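Local coordinates for uncharacterized protein (Nostoc punctiforme, PDB 2QDR), which is of unknown function but has the double-stranded beta-helix fold of the cupin clan and may be a dioxygenase, at residues W209-K212 against G218-L221; M159-V164 against F282-R287; R32-L37 against T110-I115; T93-L98 against E241-T246. One frame throughout, in Å; residues are numbered along the deposited sequence.

From the N terminus, loop 32-37 opens contact 3, and 93-98 opens contact 4 before 110-115 closes contact 3, so these two cross. Segment 159-164 then opens contact 2. The hairpin of contact 1, 209-212 with 218-221, opens and closes within the spans of contacts 4 and 2. Contact 4 closes at 241-246 and contact 2 at 282-287, so these also cross, whereas contact 3 precedes contacts 1 and 2. Contacts 2 and 4 bridge two antiparallel sheets; contact 3 brings the N-terminal loop to the sheet holding strands 92-98, 113-117 and 154-160, and contact 1 lies within that holding 205-212, 218-224, 240-245 and 279-285. Glu-114, Arg-211 and Arg-284 link contacts 1, 2 and 3 through buried charges.

Contact 1 of 4, residues W209-K212 against G218-L221; sequences WLRK and GVWL
A classic beta bulge in the antiparallel hairpin of strands 205-212 and 218-224 sets Leu-210 and Arg-211 together against Val-219. Val-219 O accepts two backbone hydrogen bonds, from Leu-210 N at 2.9 Å and from Arg-211 N at 3.2 Å, both reaching it from the same face of its carbonyl plane. The return bond runs from Val-219 N to Arg-211 O (2.9 Å). Leu-210, the extra residue, turns its side chain toward the partner strand, where its CD1 lies against Leu-221 CD1 and also meets Val-219 CG1 at 4.0 Å. On the face carrying Trp-209 and Trp-220, the two indoles lie side by side and point the same way, their six-membered rings inclined at 56°. CE3 of Trp-220 sits over one face of the Trp-209 ring, near its rim, and CE of Lys-212 over the opposite face. In place of Trp-209, an alanine here would probably open a gap beside the Trp-220 ring and leave the Lys-212 chain less confined. On the face of Arg-211 and Val-219, Arg-211 bends at chi3 (64°), bringing NH2 within 3.6 Å of Val-219 CG2; the same NH2 forms a salt bridge with Glu-114. The hairpin thus divides its chemistry: indoles and a lysine chain on one face, and on the other a buried arginine whose charge is met by two carboxylates, Glu-114 and Asp-213.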
loop_
_atom_site.group_PDB
_atom_site.type_symbol
_atom_site.label_atom_id
_atom_site.label_comp_id
_atom_site.label_asym_id
_atom_site.label_seq_id
_atom_site.Cartn_x
_atom_site.Cartn_y
_atom_site.Cartn_z
ATOM N N TRP A 209 9.412 -19.380 6.129
ATOM C CA TRP A 209 10.438 -19.987 5.286
ATOM C C TRP A 209 11.711 -20.311 6.045
ATOM O O TRP A 209 12.253 -19.457 6.729
ATOM C CB TRP A 209 10.817 -19.076 4.121
ATOM C CG TRP A 209 9.829 -19.066 3.053
ATOM C CD1 TRP A 209 8.723 -18.286 2.953
ATOM C CD2 TRP A 209 9.854 -19.892 1.900
ATOM N NE1 TRP A 209 8.049 -18.575 1.798
ATOM C CE2 TRP A 209 8.730 -19.558 1.125
ATOM C CE3 TRP A 209 10.724 -20.884 1.440
ATOM C CZ2 TRP A 209 8.444 -20.191 -0.081
ATOM C CZ3 TRP A 209 10.452 -21.495 0.245
ATOM C CH2 TRP A 209 9.318 -21.147 -0.506
ATOM N N LEU A 210 12.162 -21.556 5.928
ATOM C CA LEU A 210 13.397 -22.013 6.548
ATOM C C LEU A 210 14.525 -22.112 5.510
ATOM O O LEU A 210 15.699 -21.883 5.841
ATOM C CB LEU A 210 13.177 -23.356 7.213
ATOM C CG LEU A 210 12.073 -23.442 8.267
ATOM C CD1 LEU A 210 11.985 -24.888 8.785
ATOM C CD2 LEU A 210 12.277 -22.451 9.409
ATOM N N ARG A 211 14.183 -22.475 4.270
ATOM C CA ARG A 211 15.166 -22.585 3.190
ATOM C C ARG A 211 14.460 -22.555 1.833
ATOM O O ARG A 211 13.383 -23.119 1.690
ATOM C CB ARG A 211 15.989 -23.865 3.326
ATOM C CG ARG A 211 17.123 -24.025 2.274
ATOM C CD ARG A 211 17.879 -25.337 2.473
ATOM N NE ARG A 211 16.977 -26.467 2.243
ATOM C CZ ARG A 211 16.775 -27.086 1.084
ATOM N NH1 ARG A 211 17.431 -26.753 -0.029
ATOM N NH2 ARG A 211 15.904 -28.085 1.040
ATOM N N LYS A 212 15.103 -21.937 0.843
ATOM C CA LYS A 212 14.564 -21.818 -0.509
ATOM C C LYS A 212 15.607 -22.276 -1.547
ATOM O O LYS A 212 16.742 -21.821 -1.506
ATOM C CB LYS A 212 14.117 -20.364 -0.733
ATOM C CG LYS A 212 13.286 -20.116 -1.996
ATOM C CD LYS A 212 12.758 -18.666 -2.126
ATOM C CE LYS A 212 11.750 -18.259 -1.031
ATOM N NZ LYS A 212 11.250 -16.853 -1.187
ATOM N N GLY A 218 11.338 -25.474 -1.549
ATOM C CA GLY A 218 11.885 -25.208 -0.226
ATOM C C GLY A 218 11.288 -25.914 0.964
ATOM O O GLY A 218 10.552 -26.882 0.827
ATOM N N VAL A 219 11.653 -25.398 2.133
ATOM C CA VAL A 219 11.225 -25.897 3.411
ATOM C C VAL A 219 10.611 -24.753 4.168
ATOM O O VAL A 219 11.151 -23.637 4.139
ATOM C CB VAL A 219 12.423 -26.337 4.251
ATOM C CG1 VAL A 219 11.957 -27.123 5.486
ATOM C CG2 VAL A 219 13.356 -27.168 3.421
ATOM N N TRP A 220 9.510 -25.018 4.861
ATOM C CA TRP A 220 8.852 -23.991 5.672
ATOM C C TRP A 220 7.893 -24.587 6.679
ATOM O O TRP A 220 7.528 -25.750 6.574
ATOM C CB TRP A 220 8.067 -22.997 4.804
ATOM C CG TRP A 220 6.935 -23.597 4.030
ATOM C CD1 TRP A 220 5.683 -23.908 4.497
ATOM C CD2 TRP A 220 6.927 -23.900 2.640
ATOM N NE1 TRP A 220 4.914 -24.426 3.486
ATOM C CE2 TRP A 220 5.653 -24.431 2.333
ATOM C CE3 TRP A 220 7.873 -23.778 1.619
ATOM C CZ2 TRP A 220 5.299 -24.834 1.045
ATOM C CZ3 TRP A 220 7.524 -24.187 0.342
ATOM C CH2 TRP A 220 6.241 -24.705 0.066
ATOM N N LEU A 221 7.516 -23.763 7.647
ATOM C CA LEU A 221 6.534 -24.097 8.663
ATOM C C LEU A 221 5.269 -23.414 8.220
ATOM O O LEU A 221 5.331 -22.259 7.788
ATOM C CB LEU A 221 6.936 -23.637 10.065
ATOM C CG LEU A 221 7.757 -24.609 10.918
ATOM C CD1 LEU A 221 8.840 -25.329 10.132
ATOM C CD2 LEU A 221 8.342 -23.867 12.104
#

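Contact 2 of 4, residues M159-V164 against F282-R287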
loop_
_atom_site.group_PDB
_atom_site.type_symbol
_atom_site.label_atom_id
_atom_site.label_comp_id
_atom_site.label_asym_id
_atom_site.label_seq_id
_atom_site.Cartn_x
_atom_site.Cartn_y
_atom_site.Cartn_z
HETATM N N MSE A 159 16.761 -35.801 7.388
HETATM C CA MSE A 159 16.543 -35.794 5.931
HETATM C C MSE A 159 17.809 -35.878 5.070
HETATM O O MSE A 159 18.484 -34.883 4.851
HETATM C CB MSE A 159 15.757 -34.521 5.596
HETATM C CG MSE A 159 14.329 -34.568 6.107
HETATM SE SE MSE A 159 13.439 -32.870 6.233
HETATM C CE MSE A 159 14.386 -32.111 7.747
ATOM N N GLU A 160 18.097 -37.075 4.573
ATOM C CA GLU A 160 19.254 -37.352 3.718
ATOM C C GLU A 160 18.805 -37.096 2.281
ATOM O O GLU A 160 17.933 -37.805 1.810
ATOM C CB GLU A 160 19.703 -38.791 3.903
ATOM C CG GLU A 160 20.007 -39.174 5.363
ATOM C CD GLU A 160 20.461 -40.609 5.530
ATOM O OE1 GLU A 160 20.644 -41.331 4.522
ATOM O OE2 GLU A 160 20.634 -41.023 6.687
ATOM N N ASN A 161 19.384 -36.110 1.587
ATOM C CA ASN A 161 18.939 -35.737 0.223
ATOM C C ASN A 161 19.823 -36.049 -0.984
ATOM O O ASN A 161 19.307 -36.152 -2.097
ATOM C CB ASN A 161 18.709 -34.227 0.164
ATOM C CG ASN A 161 17.722 -33.724 1.185
ATOM O OD1 ASN A 161 16.880 -34.461 1.703
ATOM N ND2 ASN A 161 17.802 -32.435 1.456
ATOM N N GLY A 162 21.134 -36.135 -0.782
ATOM C CA GLY A 162 22.102 -36.407 -1.857
ATOM C C GLY A 162 21.804 -37.569 -2.791
ATOM O O GLY A 162 20.991 -38.454 -2.480
ATOM N N SER A 163 22.480 -37.566 -3.941
ATOM C CA SER A 163 22.313 -38.601 -4.957
ATOM C C SER A 163 22.816 -39.967 -4.487
ATOM O O SER A 163 22.263 -40.992 -4.866
ATOM C CB SER A 163 23.064 -38.187 -6.215
ATOM O OG SER A 163 22.682 -36.878 -6.590
ATOM N N VAL A 164 23.898 -39.961 -3.696
ATOM C CA VAL A 164 24.481 -41.184 -3.155
ATOM C C VAL A 164 23.940 -41.297 -1.727
ATOM O O VAL A 164 23.460 -40.308 -1.179
ATOM C CB VAL A 164 26.008 -41.149 -3.141
ATOM N N PHE A 282 5.342 -28.911 9.516
ATOM C CA PHE A 282 6.641 -28.821 8.856
ATOM C C PHE A 282 6.359 -29.302 7.446
ATOM O O PHE A 282 5.833 -30.403 7.283
ATOM C CB PHE A 282 7.683 -29.716 9.517
ATOM C CG PHE A 282 9.017 -29.746 8.813
ATOM C CD1 PHE A 282 10.012 -28.839 9.139
ATOM C CD2 PHE A 282 9.297 -30.718 7.849
ATOM C CE1 PHE A 282 11.262 -28.881 8.502
ATOM C CE2 PHE A 282 10.544 -30.767 7.214
ATOM C CZ PHE A 282 11.522 -29.842 7.538
ATOM N N VAL A 283 6.671 -28.487 6.440
ATOM C CA VAL A 283 6.400 -28.839 5.047
ATOM C C VAL A 283 7.638 -28.673 4.196
ATOM O O VAL A 283 8.444 -27.779 4.448
ATOM C CB VAL A 283 5.289 -27.947 4.458
ATOM C CG1 VAL A 283 4.901 -28.409 3.043
ATOM C CG2 VAL A 283 4.077 -27.956 5.365
ATOM N N ARG A 284 7.761 -29.513 3.172
ATOM C CA ARG A 284 8.887 -29.461 2.265
ATOM C C ARG A 284 8.358 -29.753 0.840
ATOM O O ARG A 284 7.718 -30.775 0.623
ATOM C CB ARG A 284 9.948 -30.422 2.795
ATOM C CG ARG A 284 11.285 -30.244 2.190
ATOM C CD ARG A 284 12.418 -30.738 3.082
ATOM N NE ARG A 284 12.512 -32.186 3.250
ATOM C CZ ARG A 284 13.340 -33.005 2.597
ATOM N NH1 ARG A 284 14.198 -32.571 1.680
ATOM N NH2 ARG A 284 13.328 -34.299 2.874
ATOM N N VAL A 285 8.590 -28.825 -0.100
ATOM C CA VAL A 285 8.103 -28.892 -1.499
ATOM C C VAL A 285 9.223 -28.622 -2.496
ATOM O O VAL A 285 9.952 -27.657 -2.323
ATOM C CB VAL A 285 6.945 -27.860 -1.710
ATOM C CG1 VAL A 285 6.455 -27.825 -3.149
ATOM C CG2 VAL A 285 5.779 -28.163 -0.795
ATOM N N ASP A 286 9.312 -29.420 -3.568
ATOM C CA ASP A 286 10.403 -29.288 -4.576
ATOM C C ASP A 286 10.054 -28.471 -5.836
ATOM O O ASP A 286 10.639 -28.693 -6.899
ATOM C CB ASP A 286 10.949 -30.684 -4.972
ATOM C CG ASP A 286 10.003 -31.505 -5.873
ATOM O OD1 ASP A 286 8.808 -31.178 -6.038
ATOM O OD2 ASP A 286 10.492 -32.510 -6.439
ATOM N N ARG A 287 9.140 -27.512 -5.714
ATOM C CA ARG A 287 8.742 -26.679 -6.851
ATOM C C ARG A 287 8.277 -25.317 -6.378
ATOM O O ARG A 287 7.745 -25.197 -5.285
ATOM C CB ARG A 287 7.621 -27.351 -7.652
ATOM C CG ARG A 287 7.190 -26.548 -8.872
ATOM C CD ARG A 287 6.258 -27.277 -9.776
ATOM N NE ARG A 287 6.081 -26.509 -11.001
ATOM C CZ ARG A 287 5.507 -26.939 -12.127
ATOM N NH1 ARG A 287 5.039 -28.177 -12.251
ATOM N NH2 ARG A 287 5.433 -26.111 -13.168
#
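Arg-284 NH1 is gripped by two acceptors, Asn-161 OD1 across this contact and Glu-114 OE2 from strand 113-117. The bond to Asn-161 OD1 measures 3.3 Å and is bent, with an N-H...O angle of 138°. The donor stands above the carbonyl plane, away from a lone pair, because the amide and guanidinium groups lie almost flat to one another, their planes 20° apart. Asn-161 has its better partner elsewhere: ND2 donates to the same Glu-114 OE2, so amide and guanidinium converge on one carboxylate oxygen. The other terminal nitrogen of Arg-284, NH2, forms a salt bridge with Glu-241. Selenomethionine Met-159 slides past Arg-284 in the opposite direction, its CB over one face of the guanidinium, CG 3.4 Å from Arg-284 NH2, and SE beside Arg-284 NE. A bend at its last torsion (chi3 -71°) carries the methyl onward to Phe-282, where CE lies 3.7 Å from CZ. SE itself is 4.8 Å from the centre of the Phe-282 ring and obliquely placed, a Met-aromatic contact. The selenomethionine therefore lays apolar atoms along one face of the guanidinium while two carboxylates answer its charge. Strand 154-160 of one large antiparallel sheet meets strand 279-285 of the other here, consistent with two double-stranded beta-helix (cupin) modules packed together in a bicupin-like fold.

Contact 3 of 4, residues R32-L37 against T110-I115; sequences RGRMNL and TADLEI
A long salt bridge, Arg-34 to Asp-112, fastens the N-terminal loop 32-37 to the chain just as it enters strand 113-117. Arg-34 NH2 lies 3.6 Å from Asp-112 OD1, which sits at the edge of the guanidinium, near its plane. The carboxylate does not pair squarely with the arginine: the two planes are 62° apart and the side chains cross at about a right angle. Its second oxygen turns to the inner part of the arginine, OD2 being 3.7 Å from Arg-34 NE and 3.8 Å from Arg-34 CB. The arginine chain folds back at chi2 (-95°) and chi3 (-62°), which brings the edge of the guanidinium to the carboxylate. Asp-112 OD1 also accepts from Ala-139 N, a hydrogen bond that probably does more to position it. Next to Arg-34, selenomethionine Met-35 brings its CE to 4.4 Å from Glu-114 OE2, loose packing next to a carboxylate already engaged by Arg-211 and Arg-284 through salt bridges and by Tyr-134 through a hydrogen bond. The attraction between Arg-34 and Asp-112 is thus likely to be mainly electrostatic, with no hydrogen bond to fix its direction, whereas Met-35 places apolar atoms beside a buried cluster of charges.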
loop_
_atom_site.group_PDB
_atom_site.type_symbol
_atom_site.label_atom_id
_atom_site.label_comp_id
_atom_site.label_asym_id
_atom_site.label_seq_id
_atom_site.Cartn_x
_atom_site.Cartn_y
_atom_site.Cartn_z
ATOM N N ARG A 32 18.341 -29.310 -9.789
ATOM C CA ARG A 32 19.221 -28.367 -9.092
ATOM C C ARG A 32 18.811 -28.244 -7.621
ATOM O O ARG A 32 19.640 -27.888 -6.774
ATOM C CB ARG A 32 19.169 -26.980 -9.743
ATOM C CG ARG A 32 19.580 -26.931 -11.216
ATOM C CD ARG A 32 19.239 -25.597 -11.855
ATOM N NE ARG A 32 20.002 -24.460 -11.353
ATOM C CZ ARG A 32 19.825 -23.190 -11.737
ATOM N NH1 ARG A 32 18.878 -22.850 -12.618
ATOM N NH2 ARG A 32 20.594 -22.237 -11.219
ATOM N N GLY A 33 17.529 -28.506 -7.337
ATOM C CA GLY A 33 16.985 -28.491 -5.984
ATOM C C GLY A 33 17.684 -29.482 -5.067
ATOM O O GLY A 33 17.746 -29.234 -3.867
ATOM N N ARG A 34 18.166 -30.608 -5.623
ATOM C CA ARG A 34 18.925 -31.632 -4.887
ATOM C C ARG A 34 18.175 -32.245 -3.688
ATOM O O ARG A 34 18.795 -32.715 -2.739
ATOM C CB ARG A 34 20.255 -30.980 -4.422
ATOM C CG ARG A 34 21.215 -30.407 -5.524
ATOM C CD ARG A 34 22.290 -31.392 -5.945
ATOM N NE ARG A 34 23.143 -31.712 -4.789
ATOM C CZ ARG A 34 24.137 -32.605 -4.760
ATOM N NH1 ARG A 34 24.483 -33.315 -5.841
ATOM N NH2 ARG A 34 24.808 -32.786 -3.616
HETATM N N MSE A 35 16.847 -32.267 -3.759
HETATM C CA MSE A 35 15.992 -32.755 -2.675
HETATM C C MSE A 35 15.702 -34.248 -2.860
HETATM O O MSE A 35 15.666 -35.004 -1.888
HETATM C CB MSE A 35 14.694 -31.937 -2.683
HETATM C CG MSE A 35 14.250 -31.509 -1.333
HETATM SE SE MSE A 35 12.633 -30.425 -1.372
HETATM C CE MSE A 35 13.134 -29.157 -0.196
ATOM N N ASN A 36 15.481 -34.653 -4.110
ATOM C CA ASN A 36 15.185 -36.038 -4.477
ATOM C C ASN A 36 13.894 -36.609 -3.853
ATOM O O ASN A 36 13.837 -37.767 -3.483
ATOM C CB ASN A 36 16.428 -36.954 -4.240
ATOM C CG ASN A 36 17.554 -36.703 -5.246
ATOM O OD1 ASN A 36 17.352 -36.791 -6.464
ATOM N ND2 ASN A 36 18.758 -36.476 -4.738
ATOM N N LEU A 37 12.848 -35.780 -3.771
ATOM C CA LEU A 37 11.523 -36.208 -3.252
ATOM C C LEU A 37 10.727 -37.075 -4.232
ATOM O O LEU A 37 9.698 -37.643 -3.858
ATOM C CB LEU A 37 10.639 -35.013 -2.878
ATOM C CG LEU A 37 10.988 -34.188 -1.652
ATOM C CD1 LEU A 37 10.039 -33.001 -1.559
ATOM C CD2 LEU A 37 10.921 -35.029 -0.372
ATOM N N THR A 110 28.644 -37.212 3.132
ATOM C CA THR A 110 28.695 -37.328 1.663
ATOM C C THR A 110 27.425 -36.877 0.915
ATOM O O THR A 110 27.382 -36.975 -0.312
ATOM C CB THR A 110 29.017 -38.797 1.245
ATOM O OG1 THR A 110 28.026 -39.683 1.778
ATOM C CG2 THR A 110 30.395 -39.229 1.742
ATOM N N ALA A 111 26.407 -36.378 1.629
ATOM C CA ALA A 111 25.156 -35.934 1.020
ATOM C C ALA A 111 24.561 -34.773 1.785
ATOM O O ALA A 111 24.887 -34.565 2.957
ATOM C CB ALA A 111 24.178 -37.082 1.004
ATOM N N ASP A 112 23.696 -34.016 1.115
ATOM C CA ASP A 112 23.016 -32.891 1.750
ATOM C C ASP A 112 22.146 -33.454 2.884
ATOM O O ASP A 112 21.453 -34.464 2.684
ATOM C CB ASP A 112 22.151 -32.098 0.764
ATOM C CG ASP A 112 22.951 -31.439 -0.343
ATOM O OD1 ASP A 112 24.198 -31.439 -0.294
ATOM O OD2 ASP A 112 22.312 -30.918 -1.275
ATOM N N LEU A 113 22.214 -32.814 4.057
ATOM C CA LEU A 113 21.490 -33.228 5.260
ATOM C C LEU A 113 20.655 -32.107 5.891
ATOM O O LEU A 113 21.188 -31.043 6.172
ATOM C CB LEU A 113 22.508 -33.751 6.286
ATOM C CG LEU A 113 22.107 -34.081 7.738
ATOM C CD1 LEU A 113 20.892 -35.001 7.843
ATOM C CD2 LEU A 113 23.292 -34.690 8.468
ATOM N N GLU A 114 19.359 -32.346 6.102
ATOM C CA GLU A 114 18.498 -31.362 6.749
ATOM C C GLU A 114 18.101 -31.972 8.079
ATOM O O GLU A 114 17.877 -33.180 8.172
ATOM C CB GLU A 114 17.271 -31.012 5.941
ATOM C CG GLU A 114 17.577 -30.841 4.496
ATOM C CD GLU A 114 16.505 -30.099 3.742
ATOM O OE1 GLU A 114 16.028 -29.046 4.220
ATOM O OE2 GLU A 114 16.190 -30.546 2.634
ATOM N N ILE A 115 18.017 -31.116 9.093
ATOM C CA ILE A 115 17.699 -31.494 10.452
ATOM C C ILE A 115 16.661 -30.544 10.996
ATOM O O ILE A 115 16.821 -29.348 10.829
ATOM C CB ILE A 115 18.996 -31.406 11.299
ATOM C CG1 ILE A 115 20.024 -32.428 10.803
ATOM C CG2 ILE A 115 18.760 -31.618 12.801
ATOM C CD1 ILE A 115 21.339 -32.363 11.529
#

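Contact 4 of 4, residues T93-L98 against E241-T246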
loop_
_atom_site.group_PDB
_atom_site.type_symbol
_atom_site.label_atom_id
_atom_site.label_comp_id
_atom_site.label_asym_id
_atom_site.label_seq_id
_atom_site.Cartn_x
_atom_site.Cartn_y
_atom_site.Cartn_z
ATOM N N THR A 93 13.685 -39.687 4.377
ATOM C CA THR A 93 13.143 -38.849 5.443
ATOM C C THR A 93 12.841 -39.820 6.565
ATOM O O THR A 93 12.292 -40.899 6.318
ATOM C CB THR A 93 11.889 -38.059 5.048
ATOM O OG1 THR A 93 12.220 -37.129 4.013
ATOM C CG2 THR A 93 11.334 -37.282 6.256
ATOM N N SER A 94 13.210 -39.453 7.786
ATOM C CA SER A 94 12.993 -40.339 8.926
ATOM C C SER A 94 12.965 -39.603 10.255
ATOM O O SER A 94 13.452 -38.482 10.381
ATOM C CB SER A 94 14.061 -41.439 8.917
ATOM O OG SER A 94 15.350 -40.888 8.785
ATOM N N ARG A 95 12.350 -40.257 11.232
ATOM C CA ARG A 95 12.202 -39.747 12.577
ATOM C C ARG A 95 13.193 -40.533 13.416
ATOM O O ARG A 95 12.993 -41.732 13.663
ATOM C CB ARG A 95 10.775 -39.959 13.031
ATOM C CG ARG A 95 10.423 -39.394 14.389
ATOM C CD ARG A 95 9.043 -39.857 14.719
ATOM N NE ARG A 95 8.571 -39.458 16.038
ATOM C CZ ARG A 95 7.473 -39.953 16.618
ATOM N NH1 ARG A 95 6.725 -40.894 16.022
ATOM N NH2 ARG A 95 7.127 -39.535 17.828
ATOM N N VAL A 96 14.280 -39.873 13.815
ATOM C CA VAL A 96 15.326 -40.515 14.608
ATOM C C VAL A 96 15.237 -40.057 16.054
ATOM O O VAL A 96 14.675 -38.993 16.328
ATOM C CB VAL A 96 16.773 -40.252 14.051
ATOM C CG1 VAL A 96 16.904 -40.755 12.615
ATOM C CG2 VAL A 96 17.190 -38.778 14.132
ATOM N N VAL A 97 15.756 -40.877 16.970
ATOM C CA VAL A 97 15.768 -40.541 18.387
ATOM C C VAL A 97 17.168 -40.802 18.912
ATOM O O VAL A 97 17.614 -41.950 18.954
ATOM C CB VAL A 97 14.739 -41.334 19.209
ATOM C CG1 VAL A 97 14.779 -40.908 20.694
ATOM C CG2 VAL A 97 13.348 -41.155 18.598
ATOM N N LEU A 98 17.849 -39.727 19.302
ATOM C CA LEU A 98 19.195 -39.791 19.839
ATOM C C LEU A 98 19.109 -39.861 21.366
ATOM O O LEU A 98 18.365 -39.087 21.967
ATOM C CB LEU A 98 19.984 -38.564 19.401
ATOM C CG LEU A 98 20.069 -38.339 17.888
ATOM C CD1 LEU A 98 20.904 -37.110 17.600
ATOM C CD2 LEU A 98 20.650 -39.539 17.141
ATOM N N GLU A 241 6.032 -33.242 1.047
ATOM C CA GLU A 241 5.984 -34.109 2.214
ATOM C C GLU A 241 5.848 -33.181 3.388
ATOM O O GLU A 241 6.147 -32.000 3.269
ATOM C CB GLU A 241 7.208 -35.001 2.386
ATOM C CG GLU A 241 8.523 -34.304 2.722
ATOM C CD GLU A 241 9.641 -35.297 3.075
ATOM O OE1 GLU A 241 9.574 -36.490 2.724
ATOM O OE2 GLU A 241 10.604 -34.869 3.713
ATOM N N GLY A 242 5.403 -33.709 4.517
ATOM C CA GLY A 242 5.278 -32.888 5.705
ATOM C C GLY A 242 5.006 -33.673 6.960
ATOM O O GLY A 242 4.650 -34.849 6.891
ATOM N N TYR A 243 5.179 -33.003 8.101
ATOM C CA TYR A 243 4.992 -33.599 9.416
ATOM C C TYR A 243 4.177 -32.646 10.264
ATOM O O TYR A 243 4.445 -31.442 10.268
ATOM C CB TYR A 243 6.353 -33.822 10.032
ATOM C CG TYR A 243 6.407 -34.677 11.271
ATOM C CD1 TYR A 243 6.263 -34.126 12.530
ATOM C CD2 TYR A 243 6.694 -36.036 11.180
ATOM C CE1 TYR A 243 6.356 -34.917 13.670
ATOM C CE2 TYR A 243 6.797 -36.832 12.310
ATOM C CZ TYR A 243 6.632 -36.274 13.552
ATOM O OH TYR A 243 6.721 -37.083 14.672
ATOM N N CYS A 244 3.177 -33.176 10.967
ATOM C CA CYS A 244 2.313 -32.371 11.828
ATOM C C CYS A 244 2.927 -32.243 13.218
ATOM O O CYS A 244 3.108 -33.248 13.902
ATOM C CB CYS A 244 0.925 -32.987 11.936
ATOM S SG CYS A 244 -0.089 -32.114 13.144
ATOM N N LEU A 245 3.192 -31.008 13.634
ATOM C CA LEU A 245 3.820 -30.706 14.919
ATOM C C LEU A 245 2.827 -30.422 16.032
ATOM O O LEU A 245 3.116 -30.720 17.186
ATOM C CB LEU A 245 4.781 -29.523 14.735
ATOM C CG LEU A 245 5.916 -29.751 13.703
ATOM C CD1 LEU A 245 6.654 -28.464 13.357
ATOM C CD2 LEU A 245 6.909 -30.826 14.174
ATOM N N THR A 246 1.679 -29.833 15.698
ATOM C CA THR A 246 0.651 -29.556 16.692
ATOM C C THR A 246 -0.704 -29.337 15.997
ATOM O O THR A 246 -0.753 -29.024 14.807
ATOM C CB THR A 246 1.059 -28.364 17.619
ATOM O OG1 THR A 246 0.287 -28.419 18.821
ATOM C CG2 THR A 246 0.879 -27.024 16.948
#
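One hydrogen bond joins the two strands: Thr-93 OG1 donates to Glu-241 OE2 at 2.8 Å, using the syn lone pair of the carboxylate oxygen. The side chains come from opposite directions to meet across the gap between strand 92-98 and strand 240-245, which belong to different sheets yet run only 11° apart over the touching residues. Glu-241 CG lies between its backbone N and carbonyl carbon (chi1 68°), and from there the chain extends straight out, delivering the carboxylate to the threonine; OE1 is also near, 3.0 Å from Thr-93 OG1. Two further groups hold this carboxylate, Arg-284 NH2 by a salt bridge to OE2 and Tyr-261 OH by a hydrogen bond to OE1. With an alanine in place of Glu-241, Thr-93 OG1 would probably lose its acceptor and Arg-284 a buried counter-charge.

The second meeting is packing of polar groups without a bond. Tyr-243 OH lies over one face of the Arg-95 guanidinium, toward its rim and 3.3 Å above the plane, where the NE hydrogen cannot point at it. It is also 3.6 Å from Arg-95 CD, and ring and guanidinium planes stand 65° apart. Arg-95, extended from CG to NE, sends NH2 to Glu-155 in a salt bridge and NH1 to Asn-59, while Tyr-243 OH bonds to Asp-259. The interface is therefore polar, and its buried groups have partners: the threonine and carboxylate bridge the sheets directly, and the arginine and tyrosine pass each other but share Asp-259, which also makes a long, weak ion pair with Arg-95 NH2.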